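PDB 4B0N: polyketide Synthase III from Ectocarpus siliculosus, which acts as a type III polyketide synthase, probably an acyltransferase of the chalcone/stilbene synthase family, in making phlorotannin monomers. Local coordinates for residues Y111-Y117 and S225-F230; L125-K129 and S161-L166; G391-A397 and I409-Q413. The contacts are given in a common frame with arbitrary orientation. Residue numbers count along the deposited sequence, not the author numbering.

Contact 1 of 3, residues Y111-Y117 and S225-F230. With ACD (arachidonic acid), chain D.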
loop_
_atom_site.group_PDB
_atom_site.type_symbol
_atom_site.label_atom_id
_atom_site.label_comp_id
_atom_site.label_asym_id
_atom_site.label_seq_id
_atom_site.Cartn_x
_atom_site.Cartn_y
_atom_site.Cartn_z
ATOM N N TYR A 111 19.041 12.613 16.164
ATOM C CA TYR A 111 19.177 13.921 15.521
ATOM C C TYR A 111 20.515 14.582 15.846
ATOM O O TYR A 111 21.038 14.395 16.946
ATOM C CB TYR A 111 17.999 14.825 15.895
ATOM C CG TYR A 111 16.667 14.234 15.490
ATOM C CD1 TYR A 111 16.301 14.153 14.143
ATOM C CD2 TYR A 111 15.779 13.736 16.446
ATOM C CE1 TYR A 111 15.089 13.601 13.760
ATOM C CE2 TYR A 111 14.562 13.185 16.070
ATOM C CZ TYR A 111 14.225 13.119 14.726
ATOM O OH TYR A 111 13.026 12.576 14.340
ATOM N N PRO A 112 21.076 15.349 14.886
ATOM C CA PRO A 112 22.407 15.944 15.052
ATOM C C PRO A 112 22.496 16.894 16.244
ATOM O O PRO A 112 21.530 17.604 16.547
ATOM C CB PRO A 112 22.619 16.713 13.740
ATOM C CG PRO A 112 21.252 16.932 13.195
ATOM C CD PRO A 112 20.485 15.706 13.584
ATOM N N ALA A 113 23.656 16.895 16.904
ATOM C CA ALA A 113 23.926 17.769 18.050
ATOM C C ALA A 113 23.845 19.243 17.657
ATOM O O ALA A 113 23.832 20.131 18.509
ATOM C CB ALA A 113 25.286 17.445 18.647
ATOM N N ASP A 114 23.785 19.471 16.349
ATOM C CA ASP A 114 23.575 20.780 15.752
ATOM C C ASP A 114 22.321 21.469 16.299
ATOM O O ASP A 114 22.315 22.681 16.515
ATOM C CB ASP A 114 23.454 20.611 14.234
ATOM C CG ASP A 114 23.752 21.884 13.468
ATOM O OD1 ASP A 114 24.222 22.874 14.071
ATOM O OD2 ASP A 114 23.519 21.889 12.244
ATOM N N GLY A 115 21.271 20.683 16.532
ATOM C CA GLY A 115 19.969 21.213 16.935
ATOM C C GLY A 115 19.226 21.742 15.724
ATOM O O GLY A 115 18.346 22.598 15.842
ATOM N N SER A 116 19.589 21.211 14.558
ATOM C CA SER A 116 19.080 21.677 13.273
ATOM C C SER A 116 18.030 20.735 12.700
ATOM O O SER A 116 17.244 21.127 11.833
ATOM C CB SER A 116 20.235 21.806 12.281
ATOM O OG SER A 116 20.878 20.553 12.084
ATOM N N TYR A 117 18.045 19.491 13.181
ATOM C CA TYR A 117 17.135 18.433 12.726
ATOM C C TYR A 117 17.217 18.205 11.208
ATOM O O TYR A 117 16.209 18.219 10.497
ATOM C CB TYR A 117 15.698 18.699 13.215
ATOM C CG TYR A 117 15.582 18.699 14.726
ATOM C CD1 TYR A 117 15.824 19.860 15.467
ATOM C CD2 TYR A 117 15.254 17.533 15.418
ATOM C CE1 TYR A 117 15.733 19.859 16.852
ATOM C CE2 TYR A 117 15.161 17.523 16.804
ATOM C CZ TYR A 117 15.400 18.686 17.515
ATOM O OH TYR A 117 15.306 18.673 18.889
ATOM N N SER A 225 8.090 10.109 15.082
ATOM C CA SER A 225 9.234 10.658 15.822
ATOM C C SER A 225 10.552 10.544 15.057
ATOM O O SER A 225 11.605 10.951 15.551
ATOM C CB SER A 225 9.376 9.995 17.197
ATOM O OG SER A 225 9.917 8.687 17.090
ATOM N N VAL A 226 10.493 9.981 13.857
ATOM C CA VAL A 226 11.684 9.844 13.032
ATOM C C VAL A 226 11.673 10.884 11.911
ATOM O O VAL A 226 12.642 11.011 11.167
ATOM C CB VAL A 226 11.828 8.424 12.443
ATOM C CG1 VAL A 226 13.297 8.050 12.372
ATOM C CG2 VAL A 226 11.087 7.401 13.291
ATOM N N HIS A 227 10.575 11.634 11.813
ATOM C CA HIS A 227 10.392 12.630 10.755
ATOM C C HIS A 227 10.365 14.054 11.248
ATOM O O HIS A 227 9.932 14.956 10.525
ATOM C CB HIS A 227 9.123 12.328 9.962
ATOM C CG HIS A 227 9.147 10.991 9.268
ATOM N ND1 HIS A 227 9.894 10.759 8.174
ATOM C CD2 HIS A 227 8.482 9.800 9.552
ATOM C CE1 HIS A 227 9.723 9.485 7.778
ATOM N NE2 HIS A 227 8.856 8.900 8.621
ATOM N N THR A 228 10.839 14.274 12.471
ATOM C CA THR A 228 10.812 15.605 13.076
ATOM C C THR A 228 11.841 16.530 12.421
ATOM O O THR A 228 12.975 16.119 12.154
ATOM C CB THR A 228 11.023 15.552 14.607
ATOM O OG1 THR A 228 12.420 15.600 14.916
ATOM C CG2 THR A 228 10.411 14.288 15.191
ATOM N N THR A 229 11.429 17.769 12.156
ATOM C CA THR A 229 12.267 18.744 11.453
ATOM C C THR A 229 12.374 20.072 12.198
ATOM O O THR A 229 13.337 20.822 12.007
ATOM C CB THR A 229 11.733 19.038 10.038
ATOM O OG1 THR A 229 10.397 19.542 10.128
ATOM C CG2 THR A 229 11.741 17.787 9.175
ATOM N N PHE A 230 11.380 20.351 13.042
ATOM C CA PHE A 230 11.262 21.630 13.749
ATOM C C PHE A 230 11.530 22.829 12.835
ATOM O O PHE A 230 12.484 23.589 13.036
ATOM C CB PHE A 230 12.157 21.669 14.995
ATOM C CG PHE A 230 11.501 21.132 16.237
ATOM C CD1 PHE A 230 10.275 21.635 16.671
ATOM C CD2 PHE A 230 12.122 20.141 16.994
ATOM C CE1 PHE A 230 9.673 21.147 17.822
ATOM C CE2 PHE A 230 11.525 19.648 18.146
ATOM C CZ PHE A 230 10.300 20.153 18.560
HETATM C C1 ACD D . -3.046 13.578 9.238
HETATM C C2 ACD D . -2.352 12.675 8.242
HETATM C C3 ACD D . -1.062 12.132 8.848
HETATM C C4 ACD D . 0.022 11.977 7.788
HETATM C C5 ACD D . 1.375 11.856 8.445
HETATM C C6 ACD D . 2.477 11.736 7.708
HETATM C C7 ACD D . 3.817 11.604 8.390
HETATM C C8 ACD D . 4.398 12.951 8.744
HETATM C C9 ACD D . 5.244 13.042 9.770
HETATM C C10 ACD D . 5.851 14.372 10.147
HETATM C C11 ACD D . 5.430 14.760 11.542
HETATM C C12 ACD D . 6.340 15.154 12.429
HETATM C C13 ACD D . 5.902 15.546 13.820
HETATM C C14 ACD D . 6.750 14.858 14.863
HETATM C C15 ACD D . 6.401 14.935 16.146
HETATM C C16 ACD D . 7.229 14.261 17.213
HETATM C C17 ACD D . 8.262 15.250 17.741
HETATM C C18 ACD D . 7.931 15.748 19.143
HETATM C C19 ACD D . 8.242 17.234 19.254
HETATM C C20 ACD D . 8.175 17.703 20.690
HETATM O O1 ACD D . -4.273 13.430 9.438
#

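Contact 2 of 3, residues L125-K129 and S161-L166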
loop_
_atom_site.group_PDB
_atom_site.type_symbol
_atom_site.label_atom_id
_atom_site.label_comp_id
_atom_site.label_asym_id
_atom_site.label_seq_id
_atom_site.Cartn_x
_atom_site.Cartn_y
_atom_site.Cartn_z
ATOM N N LEU A 125 14.372 6.586 7.389
ATOM C CA LEU A 125 13.653 5.337 7.127
ATOM C C LEU A 125 14.412 4.110 7.640
ATOM O O LEU A 125 13.797 3.123 8.044
ATOM C CB LEU A 125 13.304 5.200 5.637
ATOM C CG LEU A 125 12.232 6.162 5.105
ATOM C CD1 LEU A 125 12.294 6.261 3.591
ATOM C CD2 LEU A 125 10.837 5.764 5.568
ATOM N N ASP A 126 15.743 4.184 7.634
ATOM C CA ASP A 126 16.586 3.148 8.240
ATOM C C ASP A 126 16.318 3.019 9.739
ATOM O O ASP A 126 16.338 1.915 10.288
ATOM C CB ASP A 126 18.072 3.439 7.995
ATOM C CG ASP A 126 18.500 3.170 6.554
ATOM O OD1 ASP A 126 17.741 2.510 5.804
ATOM O OD2 ASP A 126 19.602 3.623 6.171
ATOM N N LYS A 127 16.073 4.158 10.387
ATOM C CA LYS A 127 15.682 4.202 11.793
ATOM C C LYS A 127 14.275 3.671 12.048
ATOM O O LYS A 127 14.016 3.074 13.098
ATOM C CB LYS A 127 15.789 5.622 12.333
ATOM C CG LYS A 127 16.851 5.801 13.398
ATOM C CD LYS A 127 16.425 5.217 14.734
ATOM C CE LYS A 127 17.381 5.656 15.825
ATOM N NZ LYS A 127 17.640 4.569 16.803
ATOM N N PHE A 128 13.370 3.901 11.095
ATOM C CA PHE A 128 12.020 3.356 11.172
ATOM C C PHE A 128 12.078 1.837 11.294
ATOM O O PHE A 128 11.442 1.260 12.177
ATOM C CB PHE A 128 11.186 3.761 9.953
ATOM C CG PHE A 128 9.795 3.197 9.962
ATOM C CD1 PHE A 128 9.537 1.930 9.439
ATOM C CD2 PHE A 128 8.742 3.922 10.506
ATOM C CE1 PHE A 128 8.257 1.400 9.459
ATOM C CE2 PHE A 128 7.457 3.398 10.527
ATOM C CZ PHE A 128 7.214 2.134 10.004
ATOM N N LYS A 129 12.846 1.204 10.409
ATOM C CA LYS A 129 13.036 -0.244 10.426
ATOM C C LYS A 129 13.611 -0.705 11.758
ATOM O O LYS A 129 13.108 -1.648 12.360
ATOM C CB LYS A 129 13.951 -0.686 9.281
ATOM C CG LYS A 129 14.130 -2.191 9.180
ATOM C CD LYS A 129 15.058 -2.562 8.040
ATOM C CE LYS A 129 15.485 -4.019 8.134
ATOM N NZ LYS A 129 16.424 -4.378 7.036
ATOM N N SER A 161 1.321 1.681 7.022
ATOM C CA SER A 161 2.139 2.797 7.502
ATOM C C SER A 161 2.252 3.927 6.485
ATOM O O SER A 161 2.355 3.685 5.284
ATOM C CB SER A 161 3.542 2.324 7.897
ATOM O OG SER A 161 4.202 3.307 8.675
ATOM N N SER A 162 2.226 5.159 6.988
ATOM C CA SER A 162 2.494 6.355 6.193
ATOM C C SER A 162 3.807 7.005 6.641
ATOM O O SER A 162 4.220 8.035 6.103
ATOM C CB SER A 162 1.339 7.355 6.324
ATOM O OG SER A 162 0.140 6.836 5.781
ATOM N N THR A 163 4.457 6.398 7.630
ATOM C CA THR A 163 5.710 6.927 8.178
ATOM C C THR A 163 6.915 6.020 7.897
ATOM O O THR A 163 8.037 6.316 8.323
ATOM C CB THR A 163 5.602 7.179 9.698
ATOM O OG1 THR A 163 5.159 5.984 10.357
ATOM C CG2 THR A 163 4.630 8.317 9.986
ATOM N N GLY A 164 6.679 4.926 7.175
ATOM C CA GLY A 164 7.737 3.974 6.854
ATOM C C GLY A 164 7.565 3.281 5.518
ATOM O O GLY A 164 6.481 2.794 5.193
ATOM N N PHE A 165 8.644 3.257 4.739
ATOM C CA PHE A 165 8.689 2.545 3.466
ATOM C C PHE A 165 10.042 1.864 3.390
ATOM O O PHE A 165 11.081 2.528 3.437
ATOM C CB PHE A 165 8.497 3.501 2.282
ATOM C CG PHE A 165 7.188 4.239 2.300
ATOM C CD1 PHE A 165 6.041 3.661 1.767
ATOM C CD2 PHE A 165 7.100 5.512 2.849
ATOM C CE1 PHE A 165 4.829 4.337 1.783
ATOM C CE2 PHE A 165 5.893 6.195 2.871
ATOM C CZ PHE A 165 4.758 5.606 2.336
ATOM N N LEU A 166 10.026 0.538 3.291
ATOM C CA LEU A 166 11.244 -0.252 3.458
ATOM C C LEU A 166 11.453 -1.251 2.333
ATOM O O LEU A 166 10.489 -1.827 1.823
ATOM C CB LEU A 166 11.230 -0.976 4.810
ATOM C CG LEU A 166 10.973 -0.133 6.067
ATOM C CD1 LEU A 166 10.779 -1.025 7.282
ATOM C CD2 LEU A 166 12.084 0.879 6.308
#

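Contact 3 of 3, residues G391-A397 and I409-Q413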
loop_
_atom_site.group_PDB
_atom_site.type_symbol
_atom_site.label_atom_id
_atom_site.label_comp_id
_atom_site.label_asym_id
_atom_site.label_seq_id
_atom_site.Cartn_x
_atom_site.Cartn_y
_atom_site.Cartn_z
ATOM N N GLY A 391 -24.171 -5.718 26.934
ATOM C CA GLY A 391 -23.052 -5.073 26.246
ATOM C C GLY A 391 -23.502 -4.124 25.150
ATOM O O GLY A 391 -24.704 -3.928 24.939
ATOM N N TYR A 392 -22.530 -3.528 24.461
ATOM C CA TYR A 392 -22.791 -2.640 23.332
ATOM C C TYR A 392 -23.384 -3.421 22.163
ATOM O O TYR A 392 -22.856 -4.465 21.781
ATOM C CB TYR A 392 -21.504 -1.943 22.884
ATOM C CG TYR A 392 -20.891 -1.003 23.900
ATOM C CD1 TYR A 392 -21.474 0.231 24.185
ATOM C CD2 TYR A 392 -19.711 -1.339 24.560
ATOM C CE1 TYR A 392 -20.908 1.096 25.109
ATOM C CE2 TYR A 392 -19.137 -0.479 25.486
ATOM C CZ TYR A 392 -19.738 0.736 25.756
ATOM O OH TYR A 392 -19.170 1.587 26.675
ATOM N N GLN A 393 -24.478 -2.909 21.605
ATOM C CA GLN A 393 -25.192 -3.581 20.516
ATOM C C GLN A 393 -24.764 -3.102 19.128
ATOM O O GLN A 393 -24.689 -3.899 18.192
ATOM C CB GLN A 393 -26.708 -3.411 20.675
ATOM C CG GLN A 393 -27.311 -4.140 21.869
ATOM C CD GLN A 393 -27.480 -5.635 21.644
ATOM O OE1 GLN A 393 -27.786 -6.083 20.536
ATOM N NE2 GLN A 393 -27.294 -6.413 22.706
ATOM N N THR A 394 -24.496 -1.803 19.003
ATOM C CA THR A 394 -24.172 -1.187 17.714
ATOM C C THR A 394 -23.220 -0.006 17.889
ATOM O O THR A 394 -23.503 0.912 18.658
ATOM C CB THR A 394 -25.443 -0.693 16.990
ATOM O OG1 THR A 394 -26.390 -1.763 16.889
ATOM C CG2 THR A 394 -25.113 -0.182 15.596
ATOM N N GLY A 395 -22.101 -0.033 17.164
ATOM C CA GLY A 395 -21.138 1.068 17.182
ATOM C C GLY A 395 -20.519 1.397 15.837
ATOM O O GLY A 395 -20.497 0.558 14.931
ATOM N N MET A 396 -20.015 2.626 15.710
ATOM C CA MET A 396 -19.333 3.064 14.488
ATOM C C MET A 396 -17.959 3.685 14.733
ATOM O O MET A 396 -17.818 4.636 15.503
ATOM C CB MET A 396 -20.196 4.040 13.690
ATOM C CG MET A 396 -19.634 4.341 12.309
ATOM S SD MET A 396 -20.247 5.878 11.603
ATOM C CE MET A 396 -21.980 5.480 11.358
ATOM N N ALA A 397 -16.954 3.140 14.055
ATOM C CA ALA A 397 -15.604 3.684 14.090
ATOM C C ALA A 397 -15.286 4.322 12.746
ATOM O O ALA A 397 -15.440 3.685 11.703
ATOM C CB ALA A 397 -14.597 2.591 14.413
ATOM N N ILE A 409 -16.324 2.003 9.696
ATOM C CA ILE A 409 -16.792 0.616 9.816
ATOM C C ILE A 409 -17.949 0.524 10.815
ATOM O O ILE A 409 -18.053 1.341 11.737
ATOM C CB ILE A 409 -15.663 -0.359 10.235
ATOM C CG1 ILE A 409 -14.903 0.176 11.458
ATOM C CG2 ILE A 409 -14.725 -0.629 9.063
ATOM C CD1 ILE A 409 -14.195 -0.886 12.273
ATOM N N LEU A 410 -18.813 -0.469 10.620
ATOM C CA LEU A 410 -19.980 -0.663 11.480
ATOM C C LEU A 410 -19.914 -1.993 12.213
ATOM O O LEU A 410 -19.793 -3.052 11.593
ATOM C CB LEU A 410 -21.283 -0.556 10.673
ATOM C CG LEU A 410 -22.637 -0.788 11.357
ATOM C CD1 LEU A 410 -22.864 0.156 12.528
ATOM C CD2 LEU A 410 -23.767 -0.657 10.349
ATOM N N LEU A 411 -19.992 -1.919 13.537
ATOM C CA LEU A 411 -19.978 -3.105 14.388
ATOM C C LEU A 411 -21.347 -3.339 15.002
ATOM O O LEU A 411 -21.862 -2.488 15.731
ATOM C CB LEU A 411 -18.921 -2.985 15.490
ATOM C CG LEU A 411 -17.449 -2.996 15.077
ATOM C CD1 LEU A 411 -16.972 -1.583 14.771
ATOM C CD2 LEU A 411 -16.606 -3.615 16.181
ATOM N N ARG A 412 -21.936 -4.489 14.684
ATOM C CA ARG A 412 -23.198 -4.907 15.284
ATOM C C ARG A 412 -23.062 -6.299 15.881
ATOM O O ARG A 412 -22.222 -7.093 15.448
ATOM C CB ARG A 412 -24.345 -4.865 14.270
ATOM C CG ARG A 412 -24.694 -3.472 13.768
ATOM C CD ARG A 412 -25.901 -3.508 12.849
ATOM N NE ARG A 412 -27.158 -3.535 13.595
ATOM C CZ ARG A 412 -28.346 -3.824 13.067
ATOM N NH1 ARG A 412 -28.460 -4.128 11.778
ATOM N NH2 ARG A 412 -29.427 -3.816 13.831
ATOM N N GLN A 413 -23.900 -6.580 16.875
ATOM C CA GLN A 413 -23.835 -7.823 17.635
ATOM C C GLN A 413 -24.547 -8.983 16.931
ATOM O O GLN A 413 -25.610 -8.804 16.325
ATOM C CB GLN A 413 -24.418 -7.604 19.033
ATOM C CG GLN A 413 -24.045 -8.671 20.050
ATOM C CD GLN A 413 -24.183 -8.194 21.484
ATOM O OE1 GLN A 413 -24.818 -8.851 22.309
ATOM N NE2 GLN A 413 -23.586 -7.049 21.790
#

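Contact 1 of 3, residues Y111-Y117 and S225-F230
Two irregular loops of the thiolase-like fold meet here, and the second, Ser-225 to Phe-230, follows a central strand and lines the arachidonic acid pocket. At its start, the carbonyl of Ser-225 receives a very short hydrogen bond from the phenol of Tyr-111 (Tyr-111 OH to Ser-225 O, 2.5 Å); the serine hydroxyl is bound to Asp-245. A tyrosine suits this place because its long side chain fills buried space with the ring and brings a hydroxyl to backbone groups. Val-226 turns its side chain away, toward helix 121-146. His-227 also points away from the first loop; His-227 CB lies 3.9 Å from ACD C10, and NE2 is hydrogen-bonded to Thr-163 O. Thr-228 joins a hydroxyl facing Tyr-111 to a methyl facing the lipid: OG1 sits over one face of the Tyr-111 ring, 3.1 Å from Tyr-111 CZ, and CG2 touches ACD C17 at 3.5 Å. Its amide adds a weak bond, Thr-228 N to Tyr-111 OH at 3.3 Å. At Thr-229 the backbone meets Tyr-117, with Thr-229 O 3.4 Å from Tyr-117 CB. The first loop reverses through a tight turn with a Gly-115 N to Pro-112 O hydrogen bond of 3.1 Å, where Gly-115 readily takes a positive phi, returning Tyr-117 to the second loop. Phe-230 offers apolar surface to both Tyr-117 and the acyl tail: its edge meets the face of Tyr-117 in a T-shaped stack (centroids 5.2 Å apart, planes at 71°), and Phe-230 CZ touches ACD C19 at 3.6 Å.

Contact 2 of 3, residues L125-K129 and S161-L166
Phe-128 has more of its surface covered here than any other residue of the two segments. Its t chi1 (179°) swings the ring toward the loop, where Gly-164 lies flat upon it: Gly-164 CA is 3.5 Å from the ring centroid and 3° off the normal, a CH-pi contact. Glycine suits the spot because a beta carbon there would fall about 2.2 Å from Phe-128 CE1. Thr-163, in the p rotamer, places OG1 3.5 Å from Phe-128 CE2 while that hydroxyl is hydrogen-bonded to the amide of Leu-223. One helical turn earlier, Leu-125 (m,t) lays CD2 along the loop backbone, 3.8 Å from Gly-164 CA and 3.4 Å from Phe-165 N.

Leu-166, likewise m,t, brings its end toward the helix although its CA-to-CB bond points sideways. Leu-166 CD2 is 3.3 Å from Leu-125 O, both methyls lie about 3.8 Å from Lys-129 CB, and CD1 is 3.9 Å from Phe-128 CD1. Lys-129 is extended, all four chi angles t, so its aliphatic base packs on Leu-166 while the charged end leads away. No hydrogen bond crosses between the segments, so van der Waals and CH-pi contacts make up the join. Phe-165 faces the other way, meeting Phe-165 of the second subunit; Leu-166 N is hydrogen-bonded to a malonic acid, probably from the crystallisation liquor, and Thr-163 touches arachidonic acid. Helix 121-146 is thus packed on the loop that follows strand 154-161 of the thiolase-like core sheet, at the dimer interface and beside the ligand pocket.

Contact 3 of 3, residues G391-A397 and I409-Q413
Gln-413, Ile-409 and Gln-393 bury most surface in this antiparallel beta hairpin near the C-terminus. At the end nearer the hairpin turn, Ile-409 pairs with Ala-397 through two backbone bonds, Ile-409 N to Ala-397 O at 2.8 Å and Ala-397 N to Ile-409 O at 3.1 Å; the small alanine lets the branched isoleucine pack close, with Ala-397 CB 3.8 Å from Ile-409 CG1. Gly-395 and Leu-411 repeat the two-bond pattern. At the end away from the turn, Gln-413 N bonds to Gln-393 O at 3.1 Å. Glutamine fits this partly exposed end of the strand because its amide can sit beside polar groups: Gln-413 NE2 is 2.7 Å from Tyr-392 O, and the Gln-393 side chain comes back so that its NE2 is 3.5 Å from Gln-413 OE1. Between the bonded pairs, Thr-394 faces Arg-412, and Met-396 and Leu-410 turn toward helix 299-316. The chemistry therefore grades from apolar near the turn to polar at the far end, while backbone hydrogen bonds fix the register throughout.

How the contacts relate
Contacts 1 and 2 belong to the N-terminal chalcone/stilbene synthase region, contact 3 to the C-terminal one. Along the chain, contact 2 is nested within the loop closed by contact 1, and contact 3 follows both. The centres of contacts 1 and 2 are 16 Å apart, and they touch: His-227 NE2 lies 2.7 Å from Thr-163 O, probably a hydrogen bond. Their second segments follow neighbouring parallel strands, 215-223 and 154-161, of one five-stranded sheet and border the arachidonic acid pocket; 111-117 precedes helix 121-146, the helix of contact 2. Contact 3 joins the two middle strands of the second, four-stranded sheet, on the other side of the chain's centre, about 42 Å and 33 Å from contacts 1 and 2 (centres).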